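Local atomic coordinates of HNH endonuclease (Geobacter metallireducens, PDB entry 4H9D), a protein that acts as a manganese-dependent nicking endonuclease of the HNH family, probably cutting one strand of double-stranded DNA, and binds a zinc ion. Residues A[38-43]-A[53-58]; A[73-78]-A[89-94]; A[26-31]-A[64-69]. All blocks are in the same frame, centred on the assembly; numbering follows the deposited sequence.

Contact 1. Residues A[38-43]-A[53-58]; sequences CHYCGE and DHLVPV. With ZN (zinc ion), chain D.
Tyr40 reaches out of the zinc loop with its hydroxyl and gives a hydrogen bond to Asp53, with OH 2.8 Å from OD2. The oxygen is met from above the carboxylate plane, about 35° out of it, and lies at the edge of the tyrosine ring. Leu55 supplies the apolar half of the contact through a single methyl, CD2, which stands 4.1 Å from Tyr40 CE1 and 3.9 Å from His39 CE1. His39 ND1 stands over the rim of one Tyr40 face. Tyr40 CG is anti to its own carbonyl carbon (chi1 -63°), and this lets the hydroxyl end reach Asp53. An alanine at Tyr40 is likely to leave Asp53 OD2 without this donor and to open a gap beside Leu55 CD2.

The loop itself is a zinc knuckle: Cys38 SG and Cys41 SG each bind zinc at 2.3 Å, and the turn that carries them is closed by Gly42 N bonding to Cys38 O at 2.7 Å. Within it, Cys38 SG accepts weak bonds from the backbone N of Tyr40 and of Cys41. His54, in the Asp-His pair of strand 50-54, is probably the first histidine of the HNH motif, with Asp53 just before it, so the bond runs from the zinc loop to the probable active-site strand. Trp88 meets the Tyr40 ring edge-to-face, Ala72 and Lys80 also touch the Tyr40 side chain, and the His54 NE2 bond to Ser64 OG ties the strand end to a following loop.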
loop_
_atom_site.group_PDB
_atom_site.type_symbol
_atom_site.label_atom_id
_atom_site.label_comp_id
_atom_site.label_asym_id
_atom_site.label_seq_id
_atom_site.Cartn_x
_atom_site.Cartn_y
_atom_site.Cartn_z
ATOM N N CYS A 38 -16.209 19.660 0.895
ATOM C CA CYS A 38 -15.019 18.860 1.175
ATOM C C CYS A 38 -13.855 19.819 1.406
ATOM O O CYS A 38 -13.559 20.668 0.568
ATOM C CB CYS A 38 -14.701 17.953 -0.000
ATOM S SG CYS A 38 -13.105 17.163 0.159
ATOM N N HIS A 39 -13.187 19.678 2.538
ATOM C CA HIS A 39 -12.100 20.583 2.882
ATOM C C HIS A 39 -10.922 20.624 1.924
ATOM O O HIS A 39 -10.291 21.677 1.767
ATOM C CB HIS A 39 -11.591 20.275 4.280
ATOM C CG HIS A 39 -10.549 21.229 4.751
ATOM N ND1 HIS A 39 -9.211 20.898 4.819
ATOM C CD2 HIS A 39 -10.639 22.522 5.144
ATOM C CE1 HIS A 39 -8.521 21.947 5.233
ATOM N NE2 HIS A 39 -9.363 22.944 5.438
ATOM N N TYR A 40 -10.632 19.493 1.280
ATOM C CA TYR A 40 -9.508 19.422 0.359
ATOM C C TYR A 40 -9.841 19.926 -1.033
ATOM O O TYR A 40 -9.198 20.854 -1.522
ATOM C CB TYR A 40 -8.966 17.990 0.312
ATOM C CG TYR A 40 -8.427 17.558 1.658
ATOM C CD1 TYR A 40 -7.328 18.226 2.233
ATOM C CD2 TYR A 40 -9.059 16.552 2.408
ATOM C CE1 TYR A 40 -6.876 17.914 3.519
ATOM C CE2 TYR A 40 -8.615 16.228 3.706
ATOM C CZ TYR A 40 -7.524 16.920 4.245
ATOM O OH TYR A 40 -7.075 16.635 5.509
ATOM N N CYS A 41 -10.850 19.347 -1.679
ATOM C CA CYS A 41 -11.182 19.810 -3.025
ATOM C C CYS A 41 -12.234 20.921 -3.120
ATOM O O CYS A 41 -12.434 21.482 -4.185
ATOM C CB CYS A 41 -11.579 18.628 -3.912
ATOM S SG CYS A 41 -13.044 17.731 -3.399
ATOM N N GLY A 42 -12.894 21.242 -2.014
ATOM C CA GLY A 42 -13.889 22.304 -2.029
ATOM C C GLY A 42 -15.129 21.979 -2.848
ATOM O O GLY A 42 -15.982 22.841 -3.075
ATOM N N GLU A 43 -15.228 20.733 -3.301
ATOM C CA GLU A 43 -16.364 20.287 -4.086
ATOM C C GLU A 43 -17.513 20.037 -3.119
ATOM O O GLU A 43 -17.285 19.897 -1.926
ATOM C CB GLU A 43 -16.000 18.998 -4.816
ATOM C CG GLU A 43 -17.007 18.575 -5.852
ATOM C CD GLU A 43 -16.553 17.369 -6.640
ATOM O OE1 GLU A 43 -15.343 17.290 -6.959
ATOM O OE2 GLU A 43 -17.409 16.511 -6.952
ATOM N N ASP A 53 -11.666 13.720 8.824
ATOM C CA ASP A 53 -10.244 13.490 8.641
ATOM C C ASP A 53 -9.465 14.420 9.545
ATOM O O ASP A 53 -9.920 15.518 9.869
ATOM C CB ASP A 53 -9.838 13.705 7.183
ATOM C CG ASP A 53 -8.387 13.324 6.912
ATOM O OD1 ASP A 53 -7.870 12.389 7.565
ATOM O OD2 ASP A 53 -7.766 13.949 6.026
ATOM N N HIS A 54 -8.308 13.953 9.997
ATOM C CA HIS A 54 -7.448 14.774 10.839
ATOM C C HIS A 54 -6.355 15.307 9.935
ATOM O O HIS A 54 -5.665 14.534 9.270
ATOM C CB HIS A 54 -6.813 13.955 11.946
ATOM C CG HIS A 54 -7.793 13.339 12.889
ATOM N ND1 HIS A 54 -8.542 12.230 12.563
ATOM C CD2 HIS A 54 -8.115 13.655 14.164
ATOM C CE1 HIS A 54 -9.281 11.885 13.602
ATOM N NE2 HIS A 54 -9.040 12.734 14.586
ATOM N N LEU A 55 -6.219 16.627 9.887
ATOM C CA LEU A 55 -5.194 17.243 9.062
ATOM C C LEU A 55 -3.892 16.576 9.454
ATOM O O LEU A 55 -3.176 16.027 8.615
ATOM C CB LEU A 55 -5.133 18.736 9.350
ATOM C CG LEU A 55 -6.298 19.530 8.787
ATOM C CD1 LEU A 55 -6.219 20.938 9.303
ATOM C CD2 LEU A 55 -6.246 19.495 7.271
ATOM N N VAL A 56 -3.622 16.620 10.753
ATOM C CA VAL A 56 -2.458 16.001 11.359
ATOM C C VAL A 56 -2.925 14.650 11.884
ATOM O O VAL A 56 -3.664 14.587 12.862
ATOM C CB VAL A 56 -1.972 16.830 12.536
ATOM C CG1 VAL A 56 -0.863 16.108 13.248
ATOM C CG2 VAL A 56 -1.519 18.177 12.042
ATOM N N PRO A 57 -2.508 13.553 11.236
ATOM C CA PRO A 57 -2.895 12.201 11.650
ATOM C C PRO A 57 -2.701 11.964 13.137
ATOM O O PRO A 57 -1.805 12.536 13.752
ATOM C CB PRO A 57 -1.988 11.313 10.809
ATOM C CG PRO A 57 -1.830 12.075 9.559
ATOM C CD PRO A 57 -1.637 13.504 10.048
ATOM N N VAL A 58 -3.545 11.116 13.714
ATOM C CA VAL A 58 -3.457 10.796 15.140
ATOM C C VAL A 58 -2.142 10.069 15.457
ATOM O O VAL A 58 -1.523 10.321 16.487
ATOM C CB VAL A 58 -4.676 9.920 15.592
ATOM C CG1 VAL A 58 -4.488 9.415 17.016
ATOM C CG2 VAL A 58 -5.942 10.744 15.513
HETATM ZN ZN ZN D . -12.546 16.111 -1.825
#

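Contact 2. Residues A[73-78]-A[89-94]; sequences CKECNN and EEYLDS. With ZN (zinc ion), chain D.
Tyr91 pushes its phenol ring from helix 85-92 into the start of helix 74-82, where the hydroxyl falls between Glu75 and Cys76. The close-packed side is the sulfur side. Cys76 SG lies in the plane of the ring at its edge, 3.9 Å from Tyr91 CE2 and 3.6 Å from Tyr91 OH, a sulfur-aromatic contact made edge-on. The sulfur is buried, and its main bond is to zinc at 2.5 Å. With CG anti to the backbone N (chi1 166°), Tyr91 aims its ring straight across the gap between the helices. Tyr40 covers Cys76 from the first knuckle, and Trp88 meets the Tyr91 ring with the two planes inclined.

The other side is looser and faces solvent. Glu75 is an exposed residue, and its extended chain reaches along to place OE2 at Tyr91 OH, whose proton it accepts at 2.8 Å. The oxygen is approached on its anti side, 18° out of the carboxylate plane, while the carboxylate and ring planes stand 63° apart. With its proton given to Glu75, the hydroxyl meets the sulfur by packing. Arg79 NE makes a long, weak ion pair with the same Glu75 oxygen.

Cys73 SG binds zinc as well, at 2.5 Å, and also accepts from Cys76 N at 3.6 Å as the N-cap of helix 74-82. Cys73 thus caps the helix while Cys73 and Cys76 both supply ligands, the arrangement of the second half of a four-cysteine zinc site, completed here by Cys38 and Cys41.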
loop_
_atom_site.group_PDB
_atom_site.type_symbol
_atom_site.label_atom_id
_atom_site.label_comp_id
_atom_site.label_asym_id
_atom_site.label_seq_id
_atom_site.Cartn_x
_atom_site.Cartn_y
_atom_site.Cartn_z
ATOM N N CYS A 73 -14.168 14.164 1.455
ATOM C CA CYS A 73 -14.887 13.209 0.606
ATOM C C CYS A 73 -14.046 11.944 0.441
ATOM O O CYS A 73 -12.834 11.954 0.664
ATOM C CB CYS A 73 -15.170 13.813 -0.771
ATOM S SG CYS A 73 -13.733 13.871 -1.893
ATOM N N LYS A 74 -14.696 10.855 0.051
ATOM C CA LYS A 74 -14.032 9.567 -0.134
ATOM C C LYS A 74 -12.650 9.648 -0.804
ATOM O O LYS A 74 -11.633 9.282 -0.207
ATOM C CB LYS A 74 -14.974 8.650 -0.929
ATOM C CG LYS A 74 -14.419 7.292 -1.331
ATOM C CD LYS A 74 -15.531 6.406 -1.891
ATOM C CE LYS A 74 -16.318 7.105 -3.003
ATOM N NZ LYS A 74 -17.485 6.301 -3.481
ATOM N N GLU A 75 -12.630 10.147 -2.038
ATOM C CA GLU A 75 -11.416 10.276 -2.844
ATOM C C GLU A 75 -10.268 11.049 -2.191
ATOM O O GLU A 75 -9.125 10.581 -2.162
ATOM C CB GLU A 75 -11.782 10.920 -4.177
ATOM C CG GLU A 75 -10.660 10.995 -5.185
ATOM C CD GLU A 75 -11.121 11.595 -6.502
ATOM O OE1 GLU A 75 -12.060 11.033 -7.108
ATOM O OE2 GLU A 75 -10.554 12.626 -6.929
ATOM N N CYS A 76 -10.569 12.238 -1.682
ATOM C CA CYS A 76 -9.562 13.071 -1.033
ATOM C C CYS A 76 -9.023 12.421 0.233
ATOM O O CYS A 76 -7.819 12.462 0.503
ATOM C CB CYS A 76 -10.140 14.447 -0.671
ATOM S SG CYS A 76 -10.044 15.698 -1.979
ATOM N N ASN A 77 -9.909 11.820 1.016
ATOM C CA ASN A 77 -9.474 11.209 2.258
ATOM C C ASN A 77 -8.418 10.126 2.081
ATOM O O ASN A 77 -7.487 10.042 2.889
ATOM C CB ASN A 77 -10.663 10.642 3.023
ATOM C CG ASN A 77 -10.258 10.064 4.351
ATOM O OD1 ASN A 77 -9.628 10.740 5.169
ATOM N ND2 ASN A 77 -10.605 8.805 4.576
ATOM N N ASN A 78 -8.558 9.297 1.041
ATOM C CA ASN A 78 -7.601 8.217 0.775
ATOM C C ASN A 78 -6.338 8.741 0.114
ATOM O O ASN A 78 -5.231 8.507 0.596
ATOM C CB ASN A 78 -8.226 7.168 -0.135
ATOM C CG ASN A 78 -9.494 6.594 0.444
ATOM O OD1 ASN A 78 -9.473 5.960 1.501
ATOM N ND2 ASN A 78 -10.612 6.822 -0.236
ATOM N N GLU A 89 0.068 17.592 -3.660
ATOM C CA GLU A 89 0.047 18.974 -4.125
ATOM C C GLU A 89 -0.493 19.004 -5.544
ATOM O O GLU A 89 -1.525 19.609 -5.815
ATOM C CB GLU A 89 1.453 19.573 -4.107
ATOM C CG GLU A 89 1.684 20.610 -3.018
ATOM C CD GLU A 89 1.706 20.014 -1.622
ATOM O OE1 GLU A 89 0.710 19.372 -1.229
ATOM O OE2 GLU A 89 2.722 20.191 -0.913
ATOM N N GLU A 90 0.213 18.330 -6.442
ATOM C CA GLU A 90 -0.176 18.257 -7.844
ATOM C C GLU A 90 -1.628 17.804 -7.994
ATOM O O GLU A 90 -2.352 18.301 -8.862
ATOM C CB GLU A 90 0.749 17.299 -8.603
ATOM C CG GLU A 90 2.229 17.674 -8.520
ATOM C CD GLU A 90 3.106 16.852 -9.462
ATOM O OE1 GLU A 90 3.020 15.603 -9.422
ATOM O OE2 GLU A 90 3.883 17.456 -10.238
ATOM N N TYR A 91 -2.047 16.856 -7.156
ATOM C CA TYR A 91 -3.428 16.367 -7.190
ATOM C C TYR A 91 -4.359 17.553 -6.903
ATOM O O TYR A 91 -5.362 17.761 -7.603
ATOM C CB TYR A 91 -3.638 15.277 -6.137
ATOM C CG TYR A 91 -5.091 14.961 -5.870
ATOM C CD1 TYR A 91 -5.873 14.293 -6.822
ATOM C CD2 TYR A 91 -5.701 15.360 -4.673
ATOM C CE1 TYR A 91 -7.238 14.032 -6.588
ATOM C CE2 TYR A 91 -7.054 15.109 -4.428
ATOM C CZ TYR A 91 -7.817 14.447 -5.392
ATOM O OH TYR A 91 -9.166 14.243 -5.170
ATOM N N LEU A 92 -4.016 18.326 -5.871
ATOM C CA LEU A 92 -4.804 19.495 -5.505
ATOM C C LEU A 92 -4.719 20.496 -6.639
ATOM O O LEU A 92 -5.724 20.812 -7.280
ATOM C CB LEU A 92 -4.270 20.128 -4.222
ATOM C CG LEU A 92 -4.515 19.305 -2.958
ATOM C CD1 LEU A 92 -3.979 20.055 -1.731
ATOM C CD2 LEU A 92 -6.022 19.030 -2.830
ATOM N N ASP A 93 -3.499 20.968 -6.894
ATOM C CA ASP A 93 -3.227 21.942 -7.945
ATOM C C ASP A 93 -3.751 21.530 -9.319
ATOM O O ASP A 93 -3.581 22.267 -10.284
ATOM C CB ASP A 93 -1.719 22.216 -8.017
ATOM C CG ASP A 93 -1.173 22.844 -6.734
ATOM O OD1 ASP A 93 -1.876 22.815 -5.702
ATOM O OD2 ASP A 93 -0.034 23.357 -6.750
ATOM N N SER A 94 -4.387 20.362 -9.414
ATOM C CA SER A 94 -4.930 19.905 -10.689
ATOM C C SER A 94 -6.454 19.798 -10.675
ATOM O O SER A 94 -7.044 19.086 -11.489
ATOM C CB SER A 94 -4.310 18.560 -11.100
ATOM O OG SER A 94 -4.643 17.518 -10.203
HETATM ZN ZN ZN D . -12.546 16.111 -1.825
#

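Contact 3. Residues A[26-31]-A[64-69]; sequences SQWWKN and STRGNV
Helix 27-34 packs beside Arg66 of the loop and Val69 at the start of strand 69-73, the nearest CA atoms being those of Trp29 and Arg66, 8.5 Å apart. Trp28 points toward segment 64-69, and the end of Trp29 also reaches it. Arg66 lays its aliphatic chain over one face of the Trp28 indole: CG stands 3.3 Å from the centroid of the six-membered ring, 12° off its normal, as a CH-pi contact, and CD continues over the bond shared with the pyrrole ring. The bend at chi3 (-72°) lifts the guanidinium away from the ring while keeping it above the face, its plane steeply inclined to the indole, and CZ is 5.4 Å from the five-membered ring centroid, at most a weak cation-pi attraction. Val69 uses one methyl for both tryptophans: CG1 lies 4.1 Å from CH2 at the edge of Trp28 and also packs on CZ3 of Trp29. Ser26 is the N-cap, its OG accepting from Trp29 N at 3.1 Å.

Leu23 of helix 10-24 touches Trp28 and Val69; Met52 touches Trp29 and Val69. The contact therefore packs an N-terminal helix against the inter-strand loop and second strand's start in the probable ββα-metal finger.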
loop_
_atom_site.group_PDB
_atom_site.type_symbol
_atom_site.label_atom_id
_atom_site.label_comp_id
_atom_site.label_asym_id
_atom_site.label_seq_id
_atom_site.Cartn_x
_atom_site.Cartn_y
_atom_site.Cartn_z
ATOM N N SER A 26 -21.170 15.323 17.671
ATOM C CA SER A 26 -21.564 16.653 18.117
ATOM C C SER A 26 -22.418 17.403 17.109
ATOM O O SER A 26 -22.306 17.184 15.914
ATOM C CB SER A 26 -20.310 17.488 18.422
ATOM O OG SER A 26 -19.572 17.763 17.238
ATOM N N GLN A 27 -23.259 18.304 17.603
ATOM C CA GLN A 27 -24.114 19.120 16.742
ATOM C C GLN A 27 -23.197 19.852 15.783
ATOM O O GLN A 27 -23.483 19.968 14.589
ATOM C CB GLN A 27 -24.878 20.154 17.574
ATOM C CG GLN A 27 -25.610 19.569 18.781
ATOM C CD GLN A 27 -26.861 18.801 18.396
ATOM O OE1 GLN A 27 -26.893 18.135 17.361
ATOM N NE2 GLN A 27 -27.897 18.881 19.234
ATOM N N TRP A 28 -22.093 20.343 16.342
ATOM C CA TRP A 28 -21.063 21.090 15.622
ATOM C C TRP A 28 -20.570 20.373 14.374
ATOM O O TRP A 28 -20.392 20.994 13.326
ATOM C CB TRP A 28 -19.865 21.366 16.557
ATOM C CG TRP A 28 -18.666 21.929 15.856
ATOM C CD1 TRP A 28 -18.490 23.218 15.463
ATOM C CD2 TRP A 28 -17.543 21.195 15.349
ATOM N NE1 TRP A 28 -17.331 23.338 14.731
ATOM C CE2 TRP A 28 -16.729 22.110 14.645
ATOM C CE3 TRP A 28 -17.146 19.855 15.419
ATOM C CZ2 TRP A 28 -15.535 21.726 14.006
ATOM C CZ3 TRP A 28 -15.963 19.472 14.790
ATOM C CH2 TRP A 28 -15.172 20.407 14.091
ATOM N N TRP A 29 -20.331 19.070 14.486
ATOM C CA TRP A 29 -19.851 18.305 13.338
ATOM C C TRP A 29 -20.956 18.093 12.326
ATOM O O TRP A 29 -20.747 18.252 11.127
ATOM C CB TRP A 29 -19.316 16.944 13.763
ATOM C CG TRP A 29 -18.754 16.186 12.603
ATOM C CD1 TRP A 29 -19.223 15.019 12.073
ATOM C CD2 TRP A 29 -17.592 16.539 11.838
ATOM N NE1 TRP A 29 -18.423 14.617 11.024
ATOM C CE2 TRP A 29 -17.412 15.531 10.861
ATOM C CE3 TRP A 29 -16.686 17.610 11.883
ATOM C CZ2 TRP A 29 -16.355 15.558 9.937
ATOM C CZ3 TRP A 29 -15.643 17.641 10.965
ATOM C CH2 TRP A 29 -15.484 16.616 10.004
ATOM N N LYS A 30 -22.122 17.693 12.819
ATOM C CA LYS A 30 -23.293 17.485 11.980
ATOM C C LYS A 30 -23.513 18.747 11.159
ATOM O O LYS A 30 -23.842 18.687 9.973
ATOM C CB LYS A 30 -24.524 17.237 12.847
ATOM C CG LYS A 30 -24.763 15.792 13.231
ATOM C CD LYS A 30 -23.669 15.212 14.071
ATOM C CE LYS A 30 -24.180 13.960 14.750
ATOM N NZ LYS A 30 -25.444 14.268 15.494
ATOM N N ASN A 31 -23.335 19.899 11.798
ATOM C CA ASN A 31 -23.512 21.146 11.082
ATOM C C ASN A 31 -22.487 21.279 9.972
ATOM O O ASN A 31 -22.840 21.568 8.820
ATOM C CB ASN A 31 -23.391 22.342 12.019
ATOM C CG ASN A 31 -24.714 23.021 12.243
ATOM O OD1 ASN A 31 -25.575 22.499 12.961
ATOM N ND2 ASN A 31 -24.905 24.184 11.611
ATOM N N SER A 64 -7.805 15.081 18.229
ATOM C CA SER A 64 -9.162 15.096 17.712
ATOM C C SER A 64 -9.806 16.353 18.282
ATOM O O SER A 64 -10.367 16.330 19.370
ATOM C CB SER A 64 -9.928 13.863 18.177
ATOM O OG SER A 64 -9.447 12.695 17.532
ATOM N N THR A 65 -9.679 17.464 17.564
ATOM C CA THR A 65 -10.255 18.727 18.012
ATOM C C THR A 65 -10.765 19.466 16.784
ATOM O O THR A 65 -10.319 19.187 15.667
ATOM C CB THR A 65 -9.210 19.625 18.728
ATOM O OG1 THR A 65 -8.260 20.114 17.775
ATOM C CG2 THR A 65 -8.476 18.843 19.799
ATOM N N ARG A 66 -11.695 20.400 16.983
ATOM C CA ARG A 66 -12.264 21.162 15.875
ATOM C C ARG A 66 -11.193 21.693 14.941
ATOM O O ARG A 66 -11.378 21.715 13.713
ATOM C CB ARG A 66 -13.098 22.325 16.403
ATOM C CG ARG A 66 -14.377 21.899 17.090
ATOM C CD ARG A 66 -15.173 23.103 17.519
ATOM N NE ARG A 66 -14.560 23.797 18.646
ATOM C CZ ARG A 66 -15.091 24.865 19.232
ATOM N NH1 ARG A 66 -16.241 25.355 18.786
ATOM N NH2 ARG A 66 -14.489 25.434 20.269
ATOM N N GLY A 67 -10.067 22.107 15.519
ATOM C CA GLY A 67 -8.974 22.641 14.723
ATOM C C GLY A 67 -8.269 21.653 13.798
ATOM O O GLY A 67 -7.970 21.971 12.644
ATOM N N ASN A 68 -8.010 20.450 14.293
ATOM C CA ASN A 68 -7.315 19.438 13.513
ATOM C C ASN A 68 -8.282 18.495 12.775
ATOM O O ASN A 68 -7.883 17.658 11.970
ATOM C CB ASN A 68 -6.383 18.663 14.458
ATOM C CG ASN A 68 -5.499 17.689 13.737
ATOM O OD1 ASN A 68 -4.894 18.020 12.711
ATOM N ND2 ASN A 68 -5.402 16.475 14.273
ATOM N N VAL A 69 -9.563 18.644 13.054
ATOM C CA VAL A 69 -10.566 17.814 12.413
ATOM C C VAL A 69 -11.146 18.592 11.240
ATOM O O VAL A 69 -11.282 19.817 11.301
ATOM C CB VAL A 69 -11.646 17.408 13.437
ATOM C CG1 VAL A 69 -12.979 17.264 12.779
ATOM C CG2 VAL A 69 -11.241 16.093 14.089
#

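How the contacts relate
Along the chain the segments run 26-31, 38-43, 53-58, 64-69, 73-78 and 89-94, so contact 3 encloses contact 1, and contact 2 follows both. Contacts 1 and 2, about 9 Å apart between centres, share the zinc ion, each giving two of its four cysteines. Contacts 1 and 3 are about 12 Å apart between centres, and there the backbone of Leu55 and Val56 bonds to Asn68. Contacts 2 and 3, about 21 Å between centres, lie on opposite sides of the chain's centre. Strands 50-54 and 69-73 with helix 74-82 form the probable ββα-metal finger, the zinc site lying at the start of that helix and the N-terminal helices packing on the other side of the sheet.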